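Local coordinates for protein putative branched-chain amino acid ABC transporter (Chromobacterium violaceum, PDB 4PYR) that binds glutathione, has a fold of the periplasmic-binding-protein type and is possibly a lipoprotein that regulates an enzyme, at residues D132-L138 against G201-L205; L113-R118 against F142-W146; V106-R111 against R137-F142; G216-M222 against L294-M299. Where two conformers were deposited one is given. Residues are numbered along the deposited sequence.

Contact 1 (D132-L138 against G201-L205); sequences DALSQRL and GTSQL. With GSH (glutathione), chain B.
Asp132 is the N-cap of a helix that begins at Ala133. Its p rotamer folds the carboxylate back, so that Asp132 OD2 accepts from Ser135 N (2.9 Å) and Asp132 OD1 from Ser135 OG (2.7 Å); a short acidic side chain suits this place, accepting from a first-turn amide that lacks a helical carbonyl partner. A water receives from Gln204 NE2 (3.0 Å) and donates to Asp132 OD2 (3.2 Å). Ser135, rotamer m, accepts on OG from Gln204 NE2 at 3.1 Å, their CA atoms 8.6 Å apart. Arg137 turns instead to glutathione, NH2 donating to OE1 of the ligand at 2.7 Å. Leu138 brings CD1 to 3.4 Å from Gln204 OE1 and 3.7 Å from Thr202 OG1. Gln204, extended t,t from the 3-10 turn 203-205, is long enough to span the gap. Its OE1 also accepts from Leu181 N, so the glutamine ties the start of helix 133-150 to the ends of strands 176-180 and 199-201, while helix 106-119 packs against Leu134, Leu138 and Thr202.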
loop_
_atom_site.group_PDB
_atom_site.type_symbol
_atom_site.label_atom_id
_atom_site.label_comp_id
_atom_site.label_asym_id
_atom_site.label_seq_id
_atom_site.Cartn_x
_atom_site.Cartn_y
_atom_site.Cartn_z
ATOM N N ASP A 132 18.487 -4.738 -2.716
ATOM C CA ASP A 132 17.598 -4.409 -3.816
ATOM C C ASP A 132 16.946 -3.071 -3.471
ATOM O O ASP A 132 16.914 -2.677 -2.301
ATOM C CB ASP A 132 16.525 -5.486 -4.001
ATOM C CG ASP A 132 15.731 -5.711 -2.755
ATOM O OD1 ASP A 132 16.285 -6.363 -1.860
ATOM O OD2 ASP A 132 14.625 -5.171 -2.608
ATOM N N ALA A 133 16.396 -2.409 -4.476
ATOM C CA ALA A 133 15.909 -1.039 -4.281
ATOM C C ALA A 133 14.757 -0.963 -3.274
ATOM O O ALA A 133 14.683 -0.018 -2.464
ATOM C CB ALA A 133 15.502 -0.438 -5.609
ATOM N N LEU A 134 13.850 -1.936 -3.286
ATOM C CA LEU A 134 12.692 -1.873 -2.358
ATOM C C LEU A 134 13.211 -2.012 -0.943
ATOM O O LEU A 134 12.812 -1.282 -0.049
ATOM C CB LEU A 134 11.640 -3.003 -2.630
ATOM C CG LEU A 134 10.652 -3.299 -1.466
ATOM C CD1 LEU A 134 9.818 -2.065 -1.245
ATOM C CD2 LEU A 134 9.727 -4.480 -1.705
ATOM N N SER A 135 14.108 -2.987 -0.713
ATOM C CA SER A 135 14.579 -3.205 0.628
ATOM C C SER A 135 15.274 -1.943 1.137
ATOM O O SER A 135 15.177 -1.617 2.302
ATOM C CB SER A 135 15.581 -4.334 0.639
ATOM O OG SER A 135 14.919 -5.548 0.350
ATOM N N GLN A 136 16.024 -1.296 0.265
ATOM C CA GLN A 136 16.798 -0.123 0.730
ATOM C C GLN A 136 15.881 1.023 1.045
ATOM O O GLN A 136 16.127 1.688 2.002
ATOM C CB GLN A 136 17.842 0.295 -0.301
ATOM C CG GLN A 136 18.870 -0.772 -0.578
ATOM C CD GLN A 136 20.098 -0.665 0.259
ATOM O OE1 GLN A 136 20.021 -0.368 1.469
ATOM N NE2 GLN A 136 21.269 -0.959 -0.362
ATOM N N ARG A 137 14.782 1.152 0.310
ATOM C CA ARG A 137 13.759 2.178 0.620
ATOM C C ARG A 137 13.089 1.900 1.945
ATOM O O ARG A 137 12.865 2.806 2.746
ATOM C CB ARG A 137 12.707 2.219 -0.465
ATOM C CG ARG A 137 13.175 2.974 -1.698
ATOM C CD ARG A 137 12.166 2.951 -2.860
ATOM N NE ARG A 137 10.871 3.466 -2.443
ATOM C CZ ARG A 137 9.765 3.480 -3.188
ATOM N NH1 ARG A 137 9.758 2.988 -4.428
ATOM N NH2 ARG A 137 8.653 3.982 -2.673
ATOM N N LEU A 138 12.766 0.616 2.192
ATOM C CA LEU A 138 12.152 0.231 3.450
ATOM C C LEU A 138 13.060 0.497 4.623
ATOM O O LEU A 138 12.650 0.939 5.690
ATOM C CB LEU A 138 11.806 -1.286 3.442
ATOM C CG LEU A 138 10.619 -1.630 2.600
ATOM C CD1 LEU A 138 10.466 -3.128 2.519
ATOM C CD2 LEU A 138 9.341 -1.060 3.150
ATOM N N GLY A 201 8.631 -8.106 9.852
ATOM C CA GLY A 201 8.754 -7.589 8.496
ATOM C C GLY A 201 7.483 -6.828 8.085
ATOM O O GLY A 201 6.494 -6.792 8.801
ATOM N N THR A 202 7.539 -6.271 6.887
ATOM C CA THR A 202 6.411 -5.676 6.235
ATOM C C THR A 202 5.746 -6.699 5.317
ATOM O O THR A 202 6.130 -7.871 5.298
ATOM C CB THR A 202 6.799 -4.426 5.422
ATOM O OG1 THR A 202 7.664 -4.808 4.335
ATOM C CG2 THR A 202 7.530 -3.480 6.268
ATOM N N SER A 203 4.786 -6.254 4.507
ATOM C CA SER A 203 4.068 -7.139 3.627
ATOM C C SER A 203 4.978 -7.671 2.523
ATOM O O SER A 203 4.556 -8.523 1.800
ATOM C CB SER A 203 2.847 -6.433 3.016
ATOM O OG SER A 203 3.201 -5.426 2.091
ATOM N N GLN A 204 6.177 -7.084 2.380
ATOM C CA GLN A 204 7.247 -7.613 1.537
ATOM C C GLN A 204 7.395 -9.129 1.733
ATOM O O GLN A 204 7.642 -9.859 0.762
ATOM C CB GLN A 204 8.570 -6.870 1.863
ATOM C CG GLN A 204 9.811 -7.322 1.093
ATOM C CD GLN A 204 11.057 -6.647 1.627
ATOM O OE1 GLN A 204 11.217 -6.467 2.854
ATOM N NE2 GLN A 204 11.958 -6.280 0.722
ATOM N N LEU A 205 7.222 -9.596 2.969
ATOM C CA LEU A 205 7.424 -11.035 3.283
ATOM C C LEU A 205 6.260 -11.937 3.008
ATOM O O LEU A 205 6.418 -13.167 2.977
ATOM C CB LEU A 205 7.828 -11.181 4.747
ATOM C CG LEU A 205 9.077 -10.378 5.098
ATOM C CD1 LEU A 205 9.413 -10.638 6.537
ATOM C CD2 LEU A 205 10.255 -10.714 4.195
HETATM N N1 GSH B . 8.256 7.999 -4.632
HETATM C CA1 GSH B . 8.881 6.708 -4.827
HETATM C C1 GSH B . 10.376 6.757 -4.586
HETATM O O11 GSH B . 10.837 7.187 -3.494
HETATM O O12 GSH B . 11.135 6.317 -5.483
HETATM C CB1 GSH B . 8.595 6.183 -6.239
HETATM C CG1 GSH B . 7.107 6.088 -6.573
HETATM C CD1 GSH B . 6.425 5.083 -5.695
HETATM O OE1 GSH B . 7.042 4.591 -4.761
HETATM N N2 GSH B . 5.150 4.801 -6.043
HETATM C CA2 GSH B . 4.263 3.851 -5.358
HETATM C C2 GSH B . 4.077 2.635 -6.214
HETATM O O2 GSH B . 5.111 2.433 -6.861
HETATM C CB2 GSH B . 2.943 4.530 -5.043
HETATM S SG2 GSH B . 3.173 6.298 -4.932
HETATM N N3 GSH B . 2.947 1.838 -6.306
HETATM C CA3 GSH B . 1.682 1.799 -5.514
HETATM C C3 GSH B . 0.372 1.702 -6.300
HETATM O O31 GSH B . -0.635 1.101 -5.806
HETATM O O32 GSH B . 0.320 2.222 -7.433
HETATM O O HOH W 1 12.176 -7.236 -2.139
#

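Contact 2 (L113-R118 against F142-W146); sequences LARLMR and FADEW
Two helical segments, 113-118 and 142-146, cross at -46° with their axes 9.0 Å apart at closest approach. The register is set by Ala114 opposite Trp146, CA to CA 5.6 Å, a closeness that the small alanine permits. Phe142 and Trp146, one turn apart and both t at chi1, reach across to the other helix. Ala114 CB sits over the face of the Phe142 ring, 3.9 Å from its centroid, as a CH-pi contact. Selenomethionine Met117 approaches the edge of the Phe142 ring, SE to CZ 3.7 Å, a Met-aromatic contact. Arg118 lays its aliphatic CD over the indole, 3.4 Å from Trp146 CH2, so an arginine can cover the aromatic ring while keeping its charge near solvent. At the outer margin Arg115 NH1 and Glu145 OE2 form a 2.9 Å salt bridge. Against the sheet, Met117 and Phe142 both meet Ala178. Helices side by side on the parallel part of a mixed sheet are consistent with an alpha/beta lobe of the periplasmic-binding-protein clan.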
loop_
_atom_site.group_PDB
_atom_site.type_symbol
_atom_site.label_atom_id
_atom_site.label_comp_id
_atom_site.label_asym_id
_atom_site.label_seq_id
_atom_site.Cartn_x
_atom_site.Cartn_y
_atom_site.Cartn_z
ATOM N N LEU A 113 5.946 -0.315 10.839
ATOM C CA LEU A 113 6.635 -1.394 11.495
ATOM C C LEU A 113 7.517 -0.889 12.653
ATOM O O LEU A 113 7.568 -1.501 13.710
ATOM C CB LEU A 113 7.482 -2.166 10.496
ATOM C CG LEU A 113 7.992 -3.494 11.027
ATOM C CD1 LEU A 113 6.839 -4.463 11.208
ATOM C CD2 LEU A 113 9.045 -3.998 10.052
ATOM N N ALA A 114 8.178 0.248 12.453
ATOM C CA ALA A 114 8.934 0.831 13.526
ATOM C C ALA A 114 8.029 1.166 14.690
ATOM O O ALA A 114 8.390 0.919 15.821
ATOM C CB ALA A 114 9.667 2.070 13.050
ATOM N N ARG A 115 6.869 1.783 14.419
ATOM C CA ARG A 115 5.919 2.063 15.472
ATOM C C ARG A 115 5.391 0.816 16.198
ATOM O O ARG A 115 5.275 0.828 17.429
ATOM C CB ARG A 115 4.783 2.944 14.914
ATOM C CG ARG A 115 5.294 4.312 14.449
ATOM C CD ARG A 115 4.171 5.312 14.269
ATOM N NE ARG A 115 3.379 5.044 13.077
ATOM C CZ ARG A 115 3.624 5.569 11.869
ATOM N NH1 ARG A 115 4.654 6.385 11.661
ATOM N NH2 ARG A 115 2.834 5.256 10.850
ATOM N N LEU A 116 5.134 -0.259 15.445
ATOM C CA LEU A 116 4.687 -1.545 16.023
ATOM C C LEU A 116 5.729 -2.082 16.980
ATOM O O LEU A 116 5.429 -2.562 18.091
ATOM C CB LEU A 116 4.407 -2.623 14.949
ATOM C CG LEU A 116 4.132 -4.067 15.438
ATOM C CD1 LEU A 116 2.884 -4.157 16.294
ATOM C CD2 LEU A 116 4.023 -5.000 14.244
HETATM N N MSE A 117 6.977 -2.018 16.535
HETATM C CA MSE A 117 8.018 -2.547 17.364
HETATM C C MSE A 117 8.248 -1.772 18.615
HETATM O O MSE A 117 8.562 -2.345 19.668
HETATM C CB MSE A 117 9.233 -2.671 16.494
HETATM C CG MSE A 117 9.158 -3.895 15.570
HETATM SE SE MSE A 117 10.617 -4.005 14.279
HETATM C CE MSE A 117 11.849 -4.963 15.488
ATOM N N ARG A 118 8.098 -0.447 18.547
ATOM C CA ARG A 118 8.095 0.358 19.748
ATOM C C ARG A 118 6.974 -0.022 20.702
ATOM O O ARG A 118 7.189 -0.206 21.896
ATOM C CB ARG A 118 7.970 1.826 19.361
ATOM C CG ARG A 118 9.255 2.381 18.823
ATOM C CD ARG A 118 10.285 2.404 19.928
ATOM N NE ARG A 118 10.181 3.586 20.781
ATOM C CZ ARG A 118 11.141 3.951 21.624
ATOM N NH1 ARG A 118 12.248 3.216 21.678
ATOM N NH2 ARG A 118 11.013 5.028 22.370
ATOM N N PHE A 142 12.228 2.864 7.713
ATOM C CA PHE A 142 12.195 2.325 9.059
ATOM C C PHE A 142 13.138 3.102 10.009
ATOM O O PHE A 142 12.779 3.487 11.125
ATOM C CB PHE A 142 12.529 0.816 9.027
ATOM C CG PHE A 142 12.456 0.170 10.371
ATOM C CD1 PHE A 142 13.450 0.365 11.321
ATOM C CD2 PHE A 142 11.377 -0.623 10.704
ATOM C CE1 PHE A 142 13.343 -0.183 12.579
ATOM C CE2 PHE A 142 11.279 -1.176 11.960
ATOM C CZ PHE A 142 12.265 -1.002 12.894
ATOM N N ALA A 143 14.369 3.253 9.571
ATOM C CA ALA A 143 15.403 3.840 10.374
ATOM C C ALA A 143 15.046 5.290 10.719
ATOM O O ALA A 143 15.229 5.711 11.852
ATOM C CB ALA A 143 16.697 3.783 9.621
ATOM N N ASP A 144 14.504 6.002 9.756
ATOM C CA ASP A 144 14.123 7.414 10.031
ATOM C C ASP A 144 13.030 7.485 11.094
ATOM O O ASP A 144 13.045 8.391 11.984
ATOM C CB ASP A 144 13.661 8.100 8.756
ATOM C CG ASP A 144 14.822 8.507 7.843
ATOM O OD1 ASP A 144 16.003 8.425 8.253
ATOM O OD2 ASP A 144 14.577 8.882 6.683
ATOM N N GLU A 145 12.022 6.624 10.953
ATOM C CA GLU A 145 10.934 6.587 11.906
ATOM C C GLU A 145 11.400 6.182 13.304
ATOM O O GLU A 145 11.010 6.775 14.294
ATOM C CB GLU A 145 9.821 5.666 11.417
ATOM C CG GLU A 145 8.559 5.751 12.275
ATOM C CD GLU A 145 7.803 7.077 12.150
ATOM O OE1 GLU A 145 7.875 7.831 11.142
ATOM O OE2 GLU A 145 7.030 7.330 13.083
ATOM N N TRP A 146 12.251 5.160 13.386
ATOM C CA TRP A 146 12.788 4.715 14.670
ATOM C C TRP A 146 13.516 5.872 15.367
ATOM O O TRP A 146 13.322 6.125 16.551
ATOM C CB TRP A 146 13.809 3.502 14.459
ATOM C CG TRP A 146 14.170 2.914 15.773
ATOM C CD1 TRP A 146 15.228 3.234 16.566
ATOM C CD2 TRP A 146 13.406 1.954 16.488
ATOM N NE1 TRP A 146 15.164 2.538 17.745
ATOM C CE2 TRP A 146 14.063 1.723 17.710
ATOM C CE3 TRP A 146 12.225 1.246 16.199
ATOM C CZ2 TRP A 146 13.556 0.852 18.680
ATOM C CZ3 TRP A 146 11.745 0.398 17.129
ATOM C CH2 TRP A 146 12.405 0.205 18.370
#

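Contact 3 (V106-R111 against R137-F142); sequences VEGEAR and RLGKAF. With GSH (glutathione), chain B.
Arg137 and Glu107 form a two-pronged salt bridge, with NH2 of Arg137 giving to OE1 of Glu107 at 2.7 Å and NE of Arg137 to OE2 of Glu107 at 2.8 Å. NH2 of Arg137 serves two partners, also donating to OE1 of glutathione at 2.7 Å; CA1 of the ligand lies over one face of the planar guanidinium, and Val106 CG2 backs the other. Glu107 probably helps to hold this glutathione-binding arginine in place. One water links Val106 N to glutathione OE1. Farther in, segments 106-111 and 137-142 cross at -45°, their axes 7.8 Å apart at closest approach. Ala110 makes this possible: its CA is 4.7 Å from that of Phe142, and its CB meets Leu138 O at 3.3 Å and Ala141 CB at 3.8 Å. Leu138, m,t, wedges CD2 3.8 Å from both Val106 CB and Ala110 CB. Leu138 and Phe142 continue down to strand 176-180, so helices 106-119 and 133-150 pack together above the mixed sheet with their N-terminal ends beside the glutathione pocket.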
loop_
_atom_site.group_PDB
_atom_site.type_symbol
_atom_site.label_atom_id
_atom_site.label_comp_id
_atom_site.label_asym_id
_atom_site.label_seq_id
_atom_site.Cartn_x
_atom_site.Cartn_y
_atom_site.Cartn_z
ATOM N N VAL A 106 5.484 1.740 -0.048
ATOM C CA VAL A 106 6.148 0.877 0.890
ATOM C C VAL A 106 6.693 1.559 2.116
ATOM O O VAL A 106 6.737 0.941 3.189
ATOM C CB VAL A 106 7.231 0.086 0.176
ATOM C CG1 VAL A 106 6.567 -0.694 -0.956
ATOM C CG2 VAL A 106 8.368 1.011 -0.306
ATOM N N GLU A 107 7.096 2.827 1.979
ATOM C CA GLU A 107 7.651 3.547 3.104
ATOM C C GLU A 107 6.645 3.608 4.240
ATOM O O GLU A 107 7.023 3.602 5.418
ATOM C CB GLU A 107 8.048 4.963 2.687
ATOM C CG GLU A 107 9.405 5.055 1.990
ATOM C CD GLU A 107 9.349 4.852 0.502
ATOM O OE1 GLU A 107 8.276 4.517 -0.051
ATOM O OE2 GLU A 107 10.411 4.997 -0.150
ATOM N N GLY A 108 5.350 3.704 3.888
ATOM C CA GLY A 108 4.306 3.704 4.888
ATOM C C GLY A 108 4.311 2.461 5.755
ATOM O O GLY A 108 4.129 2.529 6.948
ATOM N N GLU A 109 4.603 1.327 5.162
ATOM C CA GLU A 109 4.622 0.114 5.944
ATOM C C GLU A 109 5.875 0.063 6.834
ATOM O O GLU A 109 5.814 -0.340 8.002
ATOM C CB GLU A 109 4.552 -1.093 5.015
ATOM C CG GLU A 109 3.263 -1.157 4.217
ATOM C CD GLU A 109 3.057 -2.465 3.491
ATOM O OE1 GLU A 109 3.857 -3.381 3.755
ATOM O OE2 GLU A 109 2.067 -2.560 2.730
ATOM N N ALA A 110 7.002 0.566 6.314
ATOM C CA ALA A 110 8.230 0.586 7.114
ATOM C C ALA A 110 8.053 1.458 8.331
ATOM O O ALA A 110 8.494 1.093 9.411
ATOM C CB ALA A 110 9.401 1.071 6.282
ATOM N N ARG A 111 7.414 2.630 8.141
ATOM C CA ARG A 111 7.224 3.527 9.260
ATOM C C ARG A 111 6.352 2.866 10.328
ATOM O O ARG A 111 6.640 2.911 11.528
ATOM C CB ARG A 111 6.572 4.806 8.761
ATOM C CG ARG A 111 7.520 5.714 8.026
ATOM C CD ARG A 111 6.864 7.088 7.898
ATOM N NE ARG A 111 6.015 7.105 6.717
ATOM C CZ ARG A 111 6.483 7.255 5.476
ATOM N NH1 ARG A 111 7.789 7.437 5.245
ATOM N NH2 ARG A 111 5.640 7.241 4.461
ATOM N N ARG A 137 14.782 1.152 0.310
ATOM C CA ARG A 137 13.759 2.178 0.620
ATOM C C ARG A 137 13.089 1.900 1.945
ATOM O O ARG A 137 12.865 2.806 2.746
ATOM C CB ARG A 137 12.707 2.219 -0.465
ATOM C CG ARG A 137 13.175 2.974 -1.698
ATOM C CD ARG A 137 12.166 2.951 -2.860
ATOM N NE ARG A 137 10.871 3.466 -2.443
ATOM C CZ ARG A 137 9.765 3.480 -3.188
ATOM N NH1 ARG A 137 9.758 2.988 -4.428
ATOM N NH2 ARG A 137 8.653 3.982 -2.673
ATOM N N LEU A 138 12.766 0.616 2.192
ATOM C CA LEU A 138 12.152 0.231 3.450
ATOM C C LEU A 138 13.060 0.497 4.623
ATOM O O LEU A 138 12.650 0.939 5.690
ATOM C CB LEU A 138 11.806 -1.286 3.442
ATOM C CG LEU A 138 10.619 -1.630 2.600
ATOM C CD1 LEU A 138 10.466 -3.128 2.519
ATOM C CD2 LEU A 138 9.341 -1.060 3.150
ATOM N N GLY A 139 14.328 0.157 4.453
ATOM C CA GLY A 139 15.224 0.287 5.550
ATOM C C GLY A 139 15.413 1.746 5.954
ATOM O O GLY A 139 15.401 2.016 7.133
ATOM N N LYS A 140 15.586 2.628 4.966
ATOM C CA LYS A 140 15.705 4.086 5.267
ATOM C C LYS A 140 14.466 4.592 6.002
ATOM O O LYS A 140 14.580 5.297 7.032
ATOM C CB LYS A 140 15.957 4.858 3.954
ATOM C CG LYS A 140 15.855 6.382 4.047
ATOM C CD LYS A 140 16.928 6.957 4.937
ATOM C CE LYS A 140 17.046 8.452 4.660
ATOM N NZ LYS A 140 17.609 9.324 5.743
ATOM N N ALA A 141 13.285 4.240 5.481
ATOM C CA ALA A 141 12.055 4.694 6.084
ATOM C C ALA A 141 11.887 4.165 7.500
ATOM O O ALA A 141 11.446 4.876 8.383
ATOM C CB ALA A 141 10.884 4.339 5.194
ATOM N N PHE A 142 12.228 2.864 7.713
ATOM C CA PHE A 142 12.195 2.325 9.059
ATOM C C PHE A 142 13.138 3.102 10.009
ATOM O O PHE A 142 12.779 3.487 11.125
ATOM C CB PHE A 142 12.529 0.816 9.027
ATOM C CG PHE A 142 12.456 0.170 10.371
ATOM C CD1 PHE A 142 13.450 0.365 11.321
ATOM C CD2 PHE A 142 11.377 -0.623 10.704
ATOM C CE1 PHE A 142 13.343 -0.183 12.579
ATOM C CE2 PHE A 142 11.279 -1.176 11.960
ATOM C CZ PHE A 142 12.265 -1.002 12.894
HETATM N N1 GSH B . 8.256 7.999 -4.632
HETATM C CA1 GSH B . 8.881 6.708 -4.827
HETATM C C1 GSH B . 10.376 6.757 -4.586
HETATM O O11 GSH B . 10.837 7.187 -3.494
HETATM O O12 GSH B . 11.135 6.317 -5.483
HETATM C CB1 GSH B . 8.595 6.183 -6.239
HETATM C CG1 GSH B . 7.107 6.088 -6.573
HETATM C CD1 GSH B . 6.425 5.083 -5.695
HETATM O OE1 GSH B . 7.042 4.591 -4.761
HETATM N N2 GSH B . 5.150 4.801 -6.043
HETATM C CA2 GSH B . 4.263 3.851 -5.358
HETATM C C2 GSH B . 4.077 2.635 -6.214
HETATM O O2 GSH B . 5.111 2.433 -6.861
HETATM C CB2 GSH B . 2.943 4.530 -5.043
HETATM S SG2 GSH B . 3.173 6.298 -4.932
HETATM N N3 GSH B . 2.947 1.838 -6.306
HETATM C CA3 GSH B . 1.682 1.799 -5.514
HETATM C C3 GSH B . 0.372 1.702 -6.300
HETATM O O31 GSH B . -0.635 1.101 -5.806
HETATM O O32 GSH B . 0.320 2.222 -7.433
HETATM O O HOH W 2 6.172 2.309 -3.132
HETATM O O HOH W 3 12.602 5.348 1.682
HETATM O O HOH W 4 10.254 7.308 7.482
#

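Contact 4 (G216-M222 against L294-M299); sequences GVRFIDM and LPAGVM
Strand 218-220 runs antiparallel to strand 296-298, their short axes 4.5 Å apart at 141°. Arg218-Val298 and Ile220-Ala296 are non-hydrogen-bonded pairs; Phe219-Gly297, between them, is hydrogen-bonded, with Phe219 N to Gly297 O at 2.9 Å and Gly297 N to Phe219 O at 2.7 Å. Beyond it, Met299 N reaches Val217 O (2.8 Å) and Gly216 N reaches Met299 O (3.1 Å). The chief hollow is Gly297: a CB there would be tight against the ring of Phe219, whose p rotamer swings it over the partner strand. Selenomethionine Met299 fills the space above that ring, SE 3.7 Å from its centroid and over the face, a Met-aromatic contact. Gly216, at phi 91°, adopts a backbone that favours glycine, and its CA receives Val298 CG1 at 3.7 Å. On the other face of the sheet, the branched Ile220 sets CB 4.1 Å from Leu294 CB and CG2 4.3 Å from Ala296 CB, whose small size suits it to this spot under Leu116 of helix 106-119. Pro295 CD fits against Asp221 O at 3.1 Å. This pairing is where the parallel part of a mixed sheet turns antiparallel, strand 218-220 lying between strands 199-201 and 290-298 in the alpha/beta lobe.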
loop_
_atom_site.group_PDB
_atom_site.type_symbol
_atom_site.label_atom_id
_atom_site.label_comp_id
_atom_site.label_asym_id
_atom_site.label_seq_id
_atom_site.Cartn_x
_atom_site.Cartn_y
_atom_site.Cartn_z
ATOM N N GLY A 216 6.192 -17.754 12.099
ATOM C CA GLY A 216 6.451 -17.030 13.343
ATOM C C GLY A 216 6.912 -15.595 13.179
ATOM O O GLY A 216 6.952 -14.857 14.154
ATOM N N VAL A 217 7.263 -15.179 11.965
ATOM C CA VAL A 217 7.622 -13.798 11.727
ATOM C C VAL A 217 6.374 -12.952 11.903
ATOM O O VAL A 217 5.306 -13.266 11.369
ATOM C CB VAL A 217 8.185 -13.614 10.320
ATOM C CG1 VAL A 217 8.378 -12.132 9.997
ATOM C CG2 VAL A 217 9.528 -14.385 10.194
ATOM N N ARG A 218 6.538 -11.855 12.629
ATOM C CA ARG A 218 5.436 -10.924 12.851
ATOM C C ARG A 218 5.494 -9.908 11.702
ATOM O O ARG A 218 6.549 -9.419 11.323
ATOM C CB ARG A 218 5.586 -10.210 14.194
ATOM C CG ARG A 218 5.564 -11.135 15.406
ATOM C CD ARG A 218 5.442 -10.380 16.731
ATOM N NE ARG A 218 5.099 -11.248 17.852
ATOM C CZ ARG A 218 3.866 -11.654 18.141
ATOM N NH1 ARG A 218 2.833 -11.284 17.393
ATOM N NH2 ARG A 218 3.658 -12.468 19.167
ATOM N N PHE A 219 4.365 -9.642 11.077
ATOM C CA PHE A 219 4.377 -8.709 9.957
ATOM C C PHE A 219 3.076 -7.907 9.933
ATOM O O PHE A 219 2.157 -8.173 10.684
ATOM C CB PHE A 219 4.601 -9.488 8.656
ATOM C CG PHE A 219 3.420 -10.304 8.211
ATOM C CD1 PHE A 219 3.080 -11.471 8.858
ATOM C CD2 PHE A 219 2.646 -9.900 7.126
ATOM C CE1 PHE A 219 1.979 -12.205 8.468
ATOM C CE2 PHE A 219 1.574 -10.668 6.691
ATOM C CZ PHE A 219 1.219 -11.799 7.378
ATOM N N ILE A 220 3.084 -6.855 9.120
ATOM C CA ILE A 220 1.891 -6.045 8.907
ATOM C C ILE A 220 1.461 -6.177 7.472
ATOM O O ILE A 220 2.284 -6.298 6.559
ATOM C CB ILE A 220 2.108 -4.553 9.315
ATOM C CG1 ILE A 220 3.300 -3.943 8.596
ATOM C CG2 ILE A 220 2.333 -4.452 10.830
ATOM C CD1 ILE A 220 3.442 -2.455 8.858
ATOM N N ASP A 221 0.151 -6.199 7.271
ATOM C CA ASP A 221 -0.416 -6.286 5.947
ATOM C C ASP A 221 -1.888 -5.876 6.022
ATOM O O ASP A 221 -2.392 -5.565 7.089
ATOM C CB ASP A 221 -0.280 -7.732 5.386
ATOM C CG ASP A 221 -0.195 -7.797 3.864
ATOM O OD1 ASP A 221 -0.525 -6.847 3.161
ATOM O OD2 ASP A 221 0.243 -8.868 3.344
HETATM N N MSE A 222 -2.554 -5.906 4.896
HETATM C CA MSE A 222 -3.939 -5.551 4.784
HETATM C C MSE A 222 -4.893 -6.369 5.610
HETATM O O MSE A 222 -4.765 -7.581 5.692
HETATM C CB MSE A 222 -4.397 -5.773 3.360
HETATM C CG MSE A 222 -3.621 -4.928 2.379
HETATM SE SE MSE A 222 -4.551 -5.126 0.668
HETATM C CE MSE A 222 -3.475 -3.683 -0.170
ATOM N N LEU A 294 -2.106 -0.358 9.335
ATOM C CA LEU A 294 -2.260 -1.785 9.083
ATOM C C LEU A 294 -2.235 -2.593 10.380
ATOM O O LEU A 294 -1.453 -2.296 11.286
ATOM C CB LEU A 294 -1.122 -2.323 8.219
ATOM C CG LEU A 294 -0.968 -1.708 6.831
ATOM C CD1 LEU A 294 0.213 -2.384 6.153
ATOM C CD2 LEU A 294 -2.217 -1.858 5.999
ATOM N N PRO A 295 -3.020 -3.677 10.415
ATOM C CA PRO A 295 -2.977 -4.646 11.495
ATOM C C PRO A 295 -1.712 -5.558 11.383
ATOM O O PRO A 295 -1.076 -5.678 10.313
ATOM C CB PRO A 295 -4.244 -5.462 11.263
ATOM C CG PRO A 295 -4.412 -5.434 9.781
ATOM C CD PRO A 295 -3.945 -4.078 9.351
ATOM N N ALA A 296 -1.363 -6.158 12.509
ATOM C CA ALA A 296 -0.267 -7.102 12.570
ATOM C C ALA A 296 -0.791 -8.502 12.480
ATOM O O ALA A 296 -1.902 -8.798 12.845
ATOM C CB ALA A 296 0.514 -6.936 13.849
ATOM N N GLY A 297 0.079 -9.365 11.993
ATOM C CA GLY A 297 -0.176 -10.769 11.811
ATOM C C GLY A 297 1.069 -11.546 12.108
ATOM O O GLY A 297 2.128 -10.971 12.358
ATOM N N VAL A 298 0.933 -12.874 12.115
ATOM C CA VAL A 298 2.053 -13.759 12.320
ATOM C C VAL A 298 2.017 -14.731 11.168
ATOM O O VAL A 298 0.975 -15.337 10.897
ATOM C CB VAL A 298 1.970 -14.495 13.691
ATOM C CG1 VAL A 298 3.038 -15.557 13.811
ATOM C CG2 VAL A 298 2.116 -13.518 14.842
HETATM N N MSE A 299 3.145 -14.861 10.474
HETATM C CA MSE A 299 3.248 -15.758 9.305
HETATM C C MSE A 299 2.919 -17.189 9.692
HETATM O O MSE A 299 3.399 -17.682 10.714
HETATM C CB MSE A 299 4.667 -15.694 8.723
HETATM C CG MSE A 299 5.030 -14.378 8.005
HETATM SE SE MSE A 299 4.015 -13.994 6.341
HETATM C CE MSE A 299 4.865 -15.360 5.197
HETATM O O HOH W 5 2.369 -9.733 15.039
#

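All four contacts belong to the lobe built on the mixed sheet. Contacts 1, 2 and 3 interleave along the chain, with helix 133-150 common to all three; contacts 2 and 3 are successive parts of its crossing with helix 106-119, their centres 9 Å apart and Phe142 shared. Contacts 1 and 3 are nearer still, 7 Å between centres, sharing Arg137 and Leu138 at the glutathione end. Contact 4 closes last, 14 to 15 Å from the others between centres, yet it touches each: Gly201 N probably bonds to Arg218 O, and Ile220 CD1 meets Leu113 N and Glu109 O. Helix 106-119 therefore joins the ligand-side helix to the C-terminal strands, so that all are packed together in one lobe.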